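Local atomic coordinates of FACT-Spt16 (PDB entry 5CE6), a protein that probably binds histones H3-H4 as part of the histone chaperone FACT, through a domain built on an aminopeptidase-like fold. Residues 213-217 / 311-317; 269-274 / 297-302; 332-336 / 427-431; 353-357 / 371-375. All coordinates share one frame. Residue numbers count along the deposited sequence, not the author numbering.

Contact 1. Residues 213-217 / 311-317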
loop_
_atom_site.group_PDB
_atom_site.type_symbol
_atom_site.label_atom_id
_atom_site.label_comp_id
_atom_site.label_asym_id
_atom_site.label_seq_id
_atom_site.Cartn_x
_atom_site.Cartn_y
_atom_site.Cartn_z
ATOM N N THR A 213 6.348 3.937 -12.393
ATOM C CA THR A 213 7.138 2.948 -11.653
ATOM C C THR A 213 7.929 2.048 -12.599
ATOM O O THR A 213 9.145 1.846 -12.436
ATOM C CB THR A 213 6.218 2.095 -10.770
ATOM O OG1 THR A 213 5.661 2.922 -9.739
ATOM C CG2 THR A 213 6.974 0.936 -10.125
ATOM N N GLY A 214 7.240 1.511 -13.597
ATOM C CA GLY A 214 7.883 0.648 -14.569
ATOM C C GLY A 214 8.896 1.388 -15.420
ATOM O O GLY A 214 9.969 0.849 -15.733
ATOM N N SER A 215 8.561 2.622 -15.792
ATOM C CA SER A 215 9.447 3.436 -16.616
ATOM C C SER A 215 10.743 3.744 -15.877
ATOM O O SER A 215 11.826 3.752 -16.473
ATOM C CB SER A 215 8.771 4.748 -17.018
ATOM O OG SER A 215 7.549 4.508 -17.679
ATOM N N VAL A 216 10.620 4.020 -14.585
ATOM C CA VAL A 216 11.779 4.267 -13.743
ATOM C C VAL A 216 12.677 3.025 -13.661
ATOM O O VAL A 216 13.897 3.125 -13.796
ATOM C CB VAL A 216 11.354 4.747 -12.339
ATOM C CG1 VAL A 216 12.522 4.717 -11.368
ATOM C CG2 VAL A 216 10.760 6.143 -12.431
ATOM N N MET A 217 12.078 1.855 -13.465
ATOM C CA MET A 217 12.868 0.622 -13.407
ATOM C C MET A 217 13.566 0.364 -14.734
ATOM O O MET A 217 14.767 0.085 -14.781
ATOM C CB MET A 217 11.990 -0.583 -13.046
ATOM C CG MET A 217 12.753 -1.908 -13.041
ATOM S SD MET A 217 13.943 -2.013 -11.692
ATOM C CE MET A 217 12.863 -2.372 -10.325
ATOM N N SER A 311 1.733 2.161 -6.368
ATOM C CA SER A 311 2.063 1.083 -7.294
ATOM C C SER A 311 3.385 0.526 -6.834
ATOM O O SER A 311 4.060 1.132 -5.998
ATOM C CB SER A 311 2.160 1.590 -8.740
ATOM O OG SER A 311 3.221 2.532 -8.877
ATOM N N ASN A 312 3.777 -0.620 -7.376
ATOM C CA ASN A 312 5.018 -1.226 -6.931
ATOM C C ASN A 312 5.624 -2.104 -8.009
ATOM O O ASN A 312 4.895 -2.719 -8.792
ATOM C CB ASN A 312 4.778 -2.103 -5.711
ATOM C CG ASN A 312 6.073 -2.514 -5.057
ATOM O OD1 ASN A 312 6.901 -1.663 -4.729
ATOM N ND2 ASN A 312 6.276 -3.813 -4.892
ATOM N N ILE A 313 6.952 -2.178 -8.036
ATOM C CA ILE A 313 7.621 -3.169 -8.877
ATOM C C ILE A 313 8.880 -3.589 -8.151
ATOM O O ILE A 313 9.420 -2.836 -7.348
ATOM C CB ILE A 313 7.960 -2.592 -10.280
ATOM C CG1 ILE A 313 8.243 -3.711 -11.292
ATOM C CG2 ILE A 313 9.169 -1.660 -10.210
ATOM C CD1 ILE A 313 8.652 -3.164 -12.666
ATOM N N ALA A 314 9.328 -4.816 -8.380
ATOM C CA ALA A 314 10.594 -5.263 -7.821
ATOM C C ALA A 314 11.193 -6.233 -8.812
ATOM O O ALA A 314 10.476 -7.056 -9.388
ATOM C CB ALA A 314 10.407 -5.941 -6.463
ATOM N N ARG A 315 12.504 -6.112 -9.019
ATOM C CA ARG A 315 13.229 -7.002 -9.931
ATOM C C ARG A 315 14.514 -7.441 -9.276
ATOM O O ARG A 315 15.059 -6.739 -8.434
ATOM C CB ARG A 315 13.545 -6.276 -11.240
ATOM C CG ARG A 315 12.317 -5.920 -12.088
ATOM C CD ARG A 315 11.686 -7.173 -12.697
ATOM N NE ARG A 315 10.526 -6.850 -13.543
ATOM C CZ ARG A 315 9.263 -6.855 -13.119
ATOM N NH1 ARG A 315 8.976 -7.155 -11.856
ATOM N NH2 ARG A 315 8.279 -6.569 -13.966
ATOM N N THR A 316 14.992 -8.618 -9.663
ATOM C CA THR A 316 16.282 -9.105 -9.209
ATOM C C THR A 316 17.174 -9.291 -10.432
ATOM O O THR A 316 16.736 -9.821 -11.459
ATOM C CB THR A 316 16.131 -10.436 -8.493
ATOM O OG1 THR A 316 15.285 -10.248 -7.359
ATOM C CG2 THR A 316 17.482 -10.949 -8.016
ATOM N N PHE A 317 18.410 -8.823 -10.330
ATOM C CA PHE A 317 19.367 -8.959 -11.419
ATOM C C PHE A 317 20.496 -9.866 -10.966
ATOM O O PHE A 317 20.909 -9.845 -9.813
ATOM C CB PHE A 317 19.877 -7.581 -11.851
ATOM C CG PHE A 317 18.775 -6.632 -12.201
ATOM C CD1 PHE A 317 18.174 -6.672 -13.455
ATOM C CD2 PHE A 317 18.309 -5.724 -11.267
ATOM C CE1 PHE A 317 17.142 -5.810 -13.771
ATOM C CE2 PHE A 317 17.271 -4.857 -11.581
ATOM C CZ PHE A 317 16.690 -4.900 -12.829
#
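Helix 200-230 lies over strand 309-319, and the short axes of 213-217 and 313-317 pass 9.2 Å apart at 25°, running nearly the same way. Thr213 opens the contact with both branches of its side chain: its OG1 sits 2.6 Å from OG of Ser311, a short polar approach at the loop end, while its CG2 packs 3.4 Å from CG2 of Ile313. Ala304, which bonds to both hydroxyls, ties this corner to strand 296-306. CA of Gly214 lies 4.3 Å from CD1 of Ile313. One helical turn after Thr213, Met217 points back to the strand and buries the most surface of any residue here. Its CE lies 3.8 Å from CG2 of Ile313 and 4.0 Å from CG of Arg315, and its SD reaches the edge of the Phe317 ring, 4.1 Å from CZ, in a Met-aromatic contact. The guanidinium of Arg315 turns to other partners, donating from NH1 to O of Ala314 at 2.9 Å and forming a salt bridge with Asp431. Polar groups thus meet at the loop end and apolar ones along the strand, so the helix covers this face of the pita-bread domain mainly by hydrophobic packing.

Contact 2. Residues 269-274 / 297-302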
loop_
_atom_site.group_PDB
_atom_site.type_symbol
_atom_site.label_atom_id
_atom_site.label_comp_id
_atom_site.label_asym_id
_atom_site.label_seq_id
_atom_site.Cartn_x
_atom_site.Cartn_y
_atom_site.Cartn_z
ATOM N N PRO A 269 13.243 3.985 -2.274
ATOM C CA PRO A 269 13.600 2.840 -3.118
ATOM C C PRO A 269 14.561 1.899 -2.422
ATOM O O PRO A 269 15.428 2.350 -1.665
ATOM C CB PRO A 269 14.269 3.508 -4.316
ATOM C CG PRO A 269 13.466 4.793 -4.464
ATOM C CD PRO A 269 13.274 5.251 -3.036
ATOM N N ILE A 270 14.397 0.606 -2.669
ATOM C CA ILE A 270 15.183 -0.404 -1.975
ATOM C C ILE A 270 16.197 -0.978 -2.934
ATOM O O ILE A 270 15.837 -1.470 -3.991
ATOM C CB ILE A 270 14.275 -1.534 -1.456
ATOM C CG1 ILE A 270 13.372 -0.995 -0.332
ATOM C CG2 ILE A 270 15.107 -2.742 -0.983
ATOM C CD1 ILE A 270 12.163 -1.894 -0.031
ATOM N N PHE A 271 17.471 -0.873 -2.576
ATOM C CA PHE A 271 18.536 -1.524 -3.330
ATOM C C PHE A 271 19.323 -2.391 -2.377
ATOM O O PHE A 271 19.751 -1.924 -1.318
ATOM C CB PHE A 271 19.460 -0.486 -3.953
ATOM C CG PHE A 271 18.859 0.218 -5.125
ATOM C CD1 PHE A 271 18.071 1.346 -4.943
ATOM C CD2 PHE A 271 19.063 -0.263 -6.413
ATOM C CE1 PHE A 271 17.491 1.990 -6.025
ATOM C CE2 PHE A 271 18.495 0.386 -7.508
ATOM C CZ PHE A 271 17.715 1.513 -7.308
ATOM N N GLN A 272 19.517 -3.657 -2.747
ATOM C CA GLN A 272 20.234 -4.596 -1.883
ATOM C C GLN A 272 21.157 -5.468 -2.710
ATOM O O GLN A 272 20.813 -5.863 -3.825
ATOM C CB GLN A 272 19.240 -5.497 -1.137
ATOM C CG GLN A 272 18.294 -4.745 -0.222
ATOM C CD GLN A 272 17.244 -5.623 0.427
ATOM O OE1 GLN A 272 17.121 -6.806 0.113
ATOM N NE2 GLN A 272 16.451 -5.032 1.317
ATOM N N SER A 273 22.317 -5.791 -2.150
ATOM C CA SER A 273 23.235 -6.708 -2.818
ATOM C C SER A 273 24.233 -7.208 -1.794
ATOM O O SER A 273 24.137 -6.863 -0.622
ATOM C CB SER A 273 23.966 -5.998 -3.961
ATOM O OG SER A 273 24.887 -5.045 -3.450
ATOM N N GLY A 274 25.190 -8.022 -2.234
ATOM C CA GLY A 274 26.327 -8.345 -1.393
ATOM C C GLY A 274 25.996 -9.110 -0.126
ATOM O O GLY A 274 26.621 -8.899 0.929
ATOM N N VAL A 297 23.769 -11.327 -6.739
ATOM C CA VAL A 297 22.417 -10.901 -7.084
ATOM C C VAL A 297 22.179 -9.506 -6.527
ATOM O O VAL A 297 22.785 -9.112 -5.531
ATOM C CB VAL A 297 21.316 -11.875 -6.596
ATOM C CG1 VAL A 297 21.545 -13.281 -7.140
ATOM C CG2 VAL A 297 21.264 -11.913 -5.103
ATOM N N ILE A 298 21.311 -8.766 -7.202
ATOM C CA ILE A 298 20.977 -7.397 -6.818
ATOM C C ILE A 298 19.466 -7.289 -6.801
ATOM O O ILE A 298 18.808 -7.635 -7.786
ATOM C CB ILE A 298 21.557 -6.380 -7.835
ATOM C CG1 ILE A 298 23.086 -6.458 -7.844
ATOM C CG2 ILE A 298 21.090 -4.945 -7.521
ATOM C CD1 ILE A 298 23.751 -5.739 -9.026
ATOM N N ILE A 299 18.904 -6.812 -5.690
ATOM C CA ILE A 299 17.455 -6.629 -5.608
ATOM C C ILE A 299 17.116 -5.143 -5.640
ATOM O O ILE A 299 17.742 -4.347 -4.941
ATOM C CB ILE A 299 16.872 -7.257 -4.326
ATOM C CG1 ILE A 299 17.069 -8.781 -4.333
ATOM C CG2 ILE A 299 15.375 -6.939 -4.189
ATOM C CD1 ILE A 299 16.508 -9.458 -3.094
ATOM N N CYS A 300 16.155 -4.772 -6.482
ATOM C CA CYS A 300 15.642 -3.404 -6.509
ATOM C C CYS A 300 14.127 -3.397 -6.445
ATOM O O CYS A 300 13.455 -4.045 -7.246
ATOM C CB CYS A 300 16.077 -2.637 -7.763
ATOM S SG CYS A 300 15.292 -0.982 -7.884
ATOM N N ALA A 301 13.590 -2.647 -5.491
ATOM C CA ALA A 301 12.143 -2.451 -5.399
ATOM C C ALA A 301 11.862 -0.957 -5.413
ATOM O O ALA A 301 12.468 -0.201 -4.663
ATOM C CB ALA A 301 11.582 -3.085 -4.131
ATOM N N VAL A 302 10.955 -0.532 -6.286
ATOM C CA VAL A 302 10.616 0.886 -6.360
ATOM C C VAL A 302 9.117 1.054 -6.545
ATOM O O VAL A 302 8.466 0.242 -7.195
ATOM C CB VAL A 302 11.415 1.585 -7.495
ATOM C CG1 VAL A 302 11.179 0.905 -8.811
ATOM C CG2 VAL A 302 11.054 3.037 -7.599
HETATM O O HOH W 1 25.495 -8.805 -4.996
#
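Two antiparallel strands, 4.7 Å apart at their axes, present a different relief on each face of their sheet. On the face of Phe271 and Cys300, a non-hydrogen-bonded pair, the thiol fills the hollow against one face of the aromatic ring: SG of Cys300 lies 3.5 Å from CE2 of Phe271 and 3.9 Å from the ring centroid, a sulfur-aromatic contact. Val221 of helix 200-230 touches both residues on this face. At one end, CG of Pro269 rests 4.3 Å from CG2 of Val302. On the other face, the small Ala301 sits beside the bulkier Ile270, with their CB atoms 4.1 Å apart, and Ile299 lies alongside Gln272, whose amide reaches on to Asp278. The backbones mesh through two closed pairs of hydrogen bonds: Ile270 N to Ala301 O and Ala301 N to Ile270 O, each 2.9 Å, then Gln272 N to Ile299 O at 2.9 Å and Ile299 N to Gln272 O at 2.8 Å. Further along, a water bridges Gly274 N, 2.9 Å from it, and Val297 O, 2.8 Å from it. Main-chain bonding therefore sets the alignment of this sheet in the M24-like domain, and mostly apolar side chains seal its two faces.

Contact 3. Residues 332-336 / 427-431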
loop_
_atom_site.group_PDB
_atom_site.type_symbol
_atom_site.label_atom_id
_atom_site.label_comp_id
_atom_site.label_asym_id
_atom_site.label_seq_id
_atom_site.Cartn_x
_atom_site.Cartn_y
_atom_site.Cartn_z
ATOM N N LEU A 332 11.282 -18.941 -8.998
ATOM C CA LEU A 332 10.568 -17.786 -8.446
ATOM C C LEU A 332 9.691 -17.120 -9.497
ATOM O O LEU A 332 8.549 -16.759 -9.218
ATOM C CB LEU A 332 11.545 -16.762 -7.860
ATOM C CG LEU A 332 10.826 -15.556 -7.239
ATOM C CD1 LEU A 332 10.021 -16.034 -6.034
ATOM C CD2 LEU A 332 11.843 -14.500 -6.811
ATOM N N LEU A 333 10.231 -16.932 -10.696
ATOM C CA LEU A 333 9.456 -16.335 -11.780
ATOM C C LEU A 333 8.207 -17.157 -12.118
ATOM O O LEU A 333 7.109 -16.605 -12.278
ATOM C CB LEU A 333 10.346 -16.132 -13.016
ATOM C CG LEU A 333 9.650 -15.632 -14.285
ATOM C CD1 LEU A 333 8.929 -14.311 -14.039
ATOM C CD2 LEU A 333 10.676 -15.476 -15.385
ATOM N N LYS A 334 8.369 -18.470 -12.217
ATOM C CA LYS A 334 7.255 -19.356 -12.552
ATOM C C LYS A 334 6.218 -19.324 -11.424
ATOM O O LYS A 334 5.009 -19.336 -11.672
ATOM C CB LYS A 334 7.785 -20.775 -12.795
ATOM C CG LYS A 334 6.754 -21.797 -13.228
ATOM C CD LYS A 334 7.459 -23.127 -13.520
ATOM C CE LYS A 334 6.476 -24.241 -13.830
ATOM N NZ LYS A 334 7.213 -25.497 -14.181
ATOM N N ALA A 335 6.696 -19.253 -10.186
ATOM C CA ALA A 335 5.800 -19.178 -9.037
ATOM C C ALA A 335 5.038 -17.858 -9.002
ATOM O O ALA A 335 3.836 -17.833 -8.711
ATOM C CB ALA A 335 6.564 -19.394 -7.740
ATOM N N GLN A 336 5.737 -16.757 -9.274
ATOM C CA GLN A 336 5.082 -15.451 -9.288
ATOM C C GLN A 336 4.023 -15.392 -10.379
ATOM O O GLN A 336 2.932 -14.857 -10.174
ATOM C CB GLN A 336 6.096 -14.321 -9.497
ATOM C CG GLN A 336 5.510 -12.918 -9.163
ATOM C CD GLN A 336 5.861 -11.853 -10.191
ATOM O OE1 GLN A 336 6.334 -12.156 -11.282
ATOM N NE2 GLN A 336 5.616 -10.587 -9.841
ATOM N N LEU A 427 15.958 -13.500 -3.316
ATOM C CA LEU A 427 15.460 -13.072 -4.628
ATOM C C LEU A 427 14.067 -12.509 -4.448
ATOM O O LEU A 427 13.331 -12.969 -3.574
ATOM C CB LEU A 427 15.376 -14.253 -5.598
ATOM C CG LEU A 427 16.645 -15.076 -5.824
ATOM C CD1 LEU A 427 16.301 -16.362 -6.582
ATOM C CD2 LEU A 427 17.684 -14.297 -6.571
ATOM N N LEU A 428 13.692 -11.558 -5.296
ATOM C CA LEU A 428 12.390 -10.893 -5.181
ATOM C C LEU A 428 11.839 -10.463 -6.533
ATOM O O LEU A 428 12.564 -9.886 -7.361
ATOM C CB LEU A 428 12.522 -9.675 -4.257
ATOM C CG LEU A 428 11.237 -8.867 -4.062
ATOM C CD1 LEU A 428 10.213 -9.698 -3.303
ATOM C CD2 LEU A 428 11.572 -7.596 -3.294
ATOM N N LEU A 429 10.556 -10.743 -6.756
ATOM C CA LEU A 429 9.843 -10.256 -7.929
ATOM C C LEU A 429 8.542 -9.618 -7.479
ATOM O O LEU A 429 7.803 -10.205 -6.688
ATOM C CB LEU A 429 9.538 -11.397 -8.905
ATOM C CG LEU A 429 10.703 -11.902 -9.748
ATOM C CD1 LEU A 429 10.255 -13.112 -10.560
ATOM C CD2 LEU A 429 11.171 -10.798 -10.683
ATOM N N ALA A 430 8.253 -8.423 -7.977
ATOM C CA ALA A 430 6.966 -7.795 -7.677
ATOM C C ALA A 430 6.412 -7.089 -8.887
ATOM O O ALA A 430 7.151 -6.460 -9.650
ATOM C CB ALA A 430 7.075 -6.816 -6.503
ATOM N N ASP A 431 5.095 -7.187 -9.041
ATOM C CA ASP A 431 4.380 -6.397 -10.039
ATOM C C ASP A 431 3.067 -5.878 -9.493
ATOM O O ASP A 431 2.541 -6.413 -8.517
ATOM C CB ASP A 431 4.079 -7.241 -11.276
ATOM C CG ASP A 431 5.296 -7.470 -12.136
ATOM O OD1 ASP A 431 5.634 -6.573 -12.938
ATOM O OD2 ASP A 431 5.916 -8.532 -12.006
#
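Leu429, Leu332 and Gln336 bury the most surface where helix 323-342 rests on strand 424-435. Leu429 projects from the strand between side chains of the helix: its CD1 comes 3.5 Å from CA and 3.9 Å from CB of Leu333, its CG lies 4.1 Å from CD2 of Leu332, and its CB is 3.9 Å from CD of Gln336. Leu332 leans across the strand toward Leu427, with CD2 of the former 3.7 Å from CB of the latter. One turn later, Gln336 also points at the strand, but it combines apolar and polar contact. Its aliphatic part follows Leu429, whereas NE2 of Gln336 donates to OD2 of Asp431 at 3.0 Å in a nearly straight hydrogen bond. This buried carboxylate is shared further, for Asp431 also bonds Thr444 and forms salt bridges with Arg315 and Lys449; Lys449 in turn reaches OE1 of Gln336. The contact thus grades from leucines at one end to a compact charged network at the other. The short axes pass 9.1 Å apart at 30°, the helix running roughly along the strand. Behind the helix lies helix 349-363, touched by Ala335. Strand 403-414 pairs with the strand at one edge, and the opposite face of the strand, carrying Leu428 and Ala430, meets strand 309-319, where Ala314 shares a backbone hydrogen bond with Ala430, consistent with the two halves of the pita-bread fold meeting here.

Contact 4. Residues 353-357 / 371-375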
loop_
_atom_site.group_PDB
_atom_site.type_symbol
_atom_site.label_atom_id
_atom_site.label_comp_id
_atom_site.label_asym_id
_atom_site.label_seq_id
_atom_site.Cartn_x
_atom_site.Cartn_y
_atom_site.Cartn_z
ATOM N N TYR A 353 -1.947 -17.991 -3.521
ATOM C CA TYR A 353 -0.692 -18.229 -2.819
ATOM C C TYR A 353 -0.241 -19.687 -2.973
ATOM O O TYR A 353 0.921 -19.962 -3.293
ATOM C CB TYR A 353 -0.783 -17.832 -1.333
ATOM C CG TYR A 353 0.523 -18.120 -0.615
ATOM C CD1 TYR A 353 1.594 -17.238 -0.706
ATOM C CD2 TYR A 353 0.694 -19.290 0.100
ATOM C CE1 TYR A 353 2.809 -17.511 -0.071
ATOM C CE2 TYR A 353 1.895 -19.576 0.729
ATOM C CZ TYR A 353 2.947 -18.688 0.639
ATOM O OH TYR A 353 4.143 -18.995 1.275
ATOM N N LEU A 354 -1.159 -20.628 -2.763
ATOM C CA LEU A 354 -0.807 -22.037 -2.841
ATOM C C LEU A 354 -0.420 -22.462 -4.256
ATOM O O LEU A 354 0.255 -23.469 -4.435
ATOM C CB LEU A 354 -1.931 -22.911 -2.285
ATOM C CG LEU A 354 -2.079 -22.782 -0.767
ATOM C CD1 LEU A 354 -3.353 -23.441 -0.280
ATOM C CD2 LEU A 354 -0.860 -23.377 -0.068
ATOM N N ALA A 355 -0.828 -21.682 -5.257
ATOM C CA ALA A 355 -0.377 -21.921 -6.628
ATOM C C ALA A 355 1.138 -21.746 -6.745
ATOM O O ALA A 355 1.799 -22.488 -7.483
ATOM C CB ALA A 355 -1.106 -21.008 -7.606
ATOM N N ALA A 356 1.679 -20.768 -6.016
ATOM C CA ALA A 356 3.125 -20.560 -5.951
ATOM C C ALA A 356 3.802 -21.718 -5.225
ATOM O O ALA A 356 4.824 -22.230 -5.679
ATOM C CB ALA A 356 3.456 -19.258 -5.238
ATOM N N VAL A 357 3.256 -22.096 -4.072
ATOM C CA VAL A 357 3.801 -23.222 -3.310
ATOM C C VAL A 357 3.861 -24.483 -4.175
ATOM O O VAL A 357 4.860 -25.204 -4.168
ATOM C CB VAL A 357 2.970 -23.492 -2.036
ATOM C CG1 VAL A 357 3.520 -24.696 -1.273
ATOM C CG2 VAL A 357 2.955 -22.253 -1.142
ATOM N N LEU A 371 10.495 -19.825 0.580
ATOM C CA LEU A 371 9.515 -18.977 -0.094
ATOM C C LEU A 371 8.908 -18.039 0.934
ATOM O O LEU A 371 8.653 -18.450 2.069
ATOM C CB LEU A 371 8.428 -19.832 -0.752
ATOM C CG LEU A 371 7.459 -19.119 -1.694
ATOM C CD1 LEU A 371 8.180 -18.700 -2.966
ATOM C CD2 LEU A 371 6.278 -20.024 -2.016
ATOM N N THR A 372 8.709 -16.778 0.553
ATOM C CA THR A 372 8.082 -15.807 1.448
ATOM C C THR A 372 6.691 -16.324 1.820
ATOM O O THR A 372 6.051 -17.025 1.024
ATOM C CB THR A 372 8.004 -14.395 0.822
ATOM O OG1 THR A 372 7.386 -14.473 -0.465
ATOM C CG2 THR A 372 9.395 -13.799 0.651
ATOM N N LYS A 373 6.239 -16.004 3.030
ATOM C CA LYS A 373 4.967 -16.525 3.524
ATOM C C LYS A 373 3.785 -15.765 2.928
ATOM O O LYS A 373 2.640 -16.190 3.055
ATOM C CB LYS A 373 4.900 -16.471 5.052
ATOM C CG LYS A 373 5.974 -17.294 5.752
ATOM C CD LYS A 373 5.966 -18.746 5.294
ATOM C CE LYS A 373 7.043 -19.554 6.017
ATOM N NZ LYS A 373 7.234 -20.911 5.424
ATOM N N SER A 374 4.077 -14.638 2.289
ATOM C CA SER A 374 3.062 -13.862 1.585
ATOM C C SER A 374 3.499 -13.695 0.138
ATOM O O SER A 374 4.702 -13.682 -0.158
ATOM C CB SER A 374 2.892 -12.499 2.258
ATOM O OG SER A 374 2.054 -11.640 1.500
ATOM N N ALA A 375 2.526 -13.601 -0.767
ATOM C CA ALA A 375 2.807 -13.287 -2.165
ATOM C C ALA A 375 2.359 -11.856 -2.491
ATOM O O ALA A 375 2.265 -11.476 -3.658
ATOM C CB ALA A 375 2.116 -14.292 -3.100
HETATM O O HOH W 2 5.347 -21.038 2.600
#
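Leu371 forms the apolar centre between helix 349-363 and the loop that leads into strand 376-378. Its CD2 is met by CG2 of Val357 at 4.1 Å and by CB of Ala356 at 4.4 Å, and it lies 4.5 Å from CZ of Tyr353. Further along the loop, CB of Ala375 packs 3.8 Å from CD1 of Tyr353, so the tyrosine ring fits between the two ends of the segment 371-375 and buries more surface than any other residue here. Outward, the ring reaches main-chain polar groups: CE1 of Tyr353 is 3.4 Å from O of Lys373, and OH of Tyr353 donates to O of Thr372 at 2.8 Å. The loop holds its own bend through Thr372 OG1, which donates to Ser374 O at 2.8 Å. At the outer edge a water gives a hydrogen bond to Tyr353 OH at 2.7 Å and has a weak one from Lys373 NZ at 3.4 Å. The amphipathic Tyr353 thus makes most of the contact between helix and loop, its ring adding to the hydrophobic core while its hydroxyl satisfies a loop carbonyl beside solvent.

All four contacts belong to the M24-like domain, whose pita-bread fold resembles that of aminopeptidases. Contacts 1 and 2 share a mixed sheet, their centres 10 Å apart: strands 296-306 and 309-319 are neighbours in it, and helix 200-230 covers it. Contact 3 lies on the antiparallel sheet of strands 403-414 and 424-435. Its centre is 12 Å from that of contact 1, and the Arg315-Asp431 salt bridge links the two. Contact 4, centred 10 Å from contact 3, adds helix 349-363 as a further layer. Along the chain, contact 2 falls within the span of contact 1, and contact 4 within that of contact 3, consistent with two successive pita-bread halves joined into one compact M24-like domain.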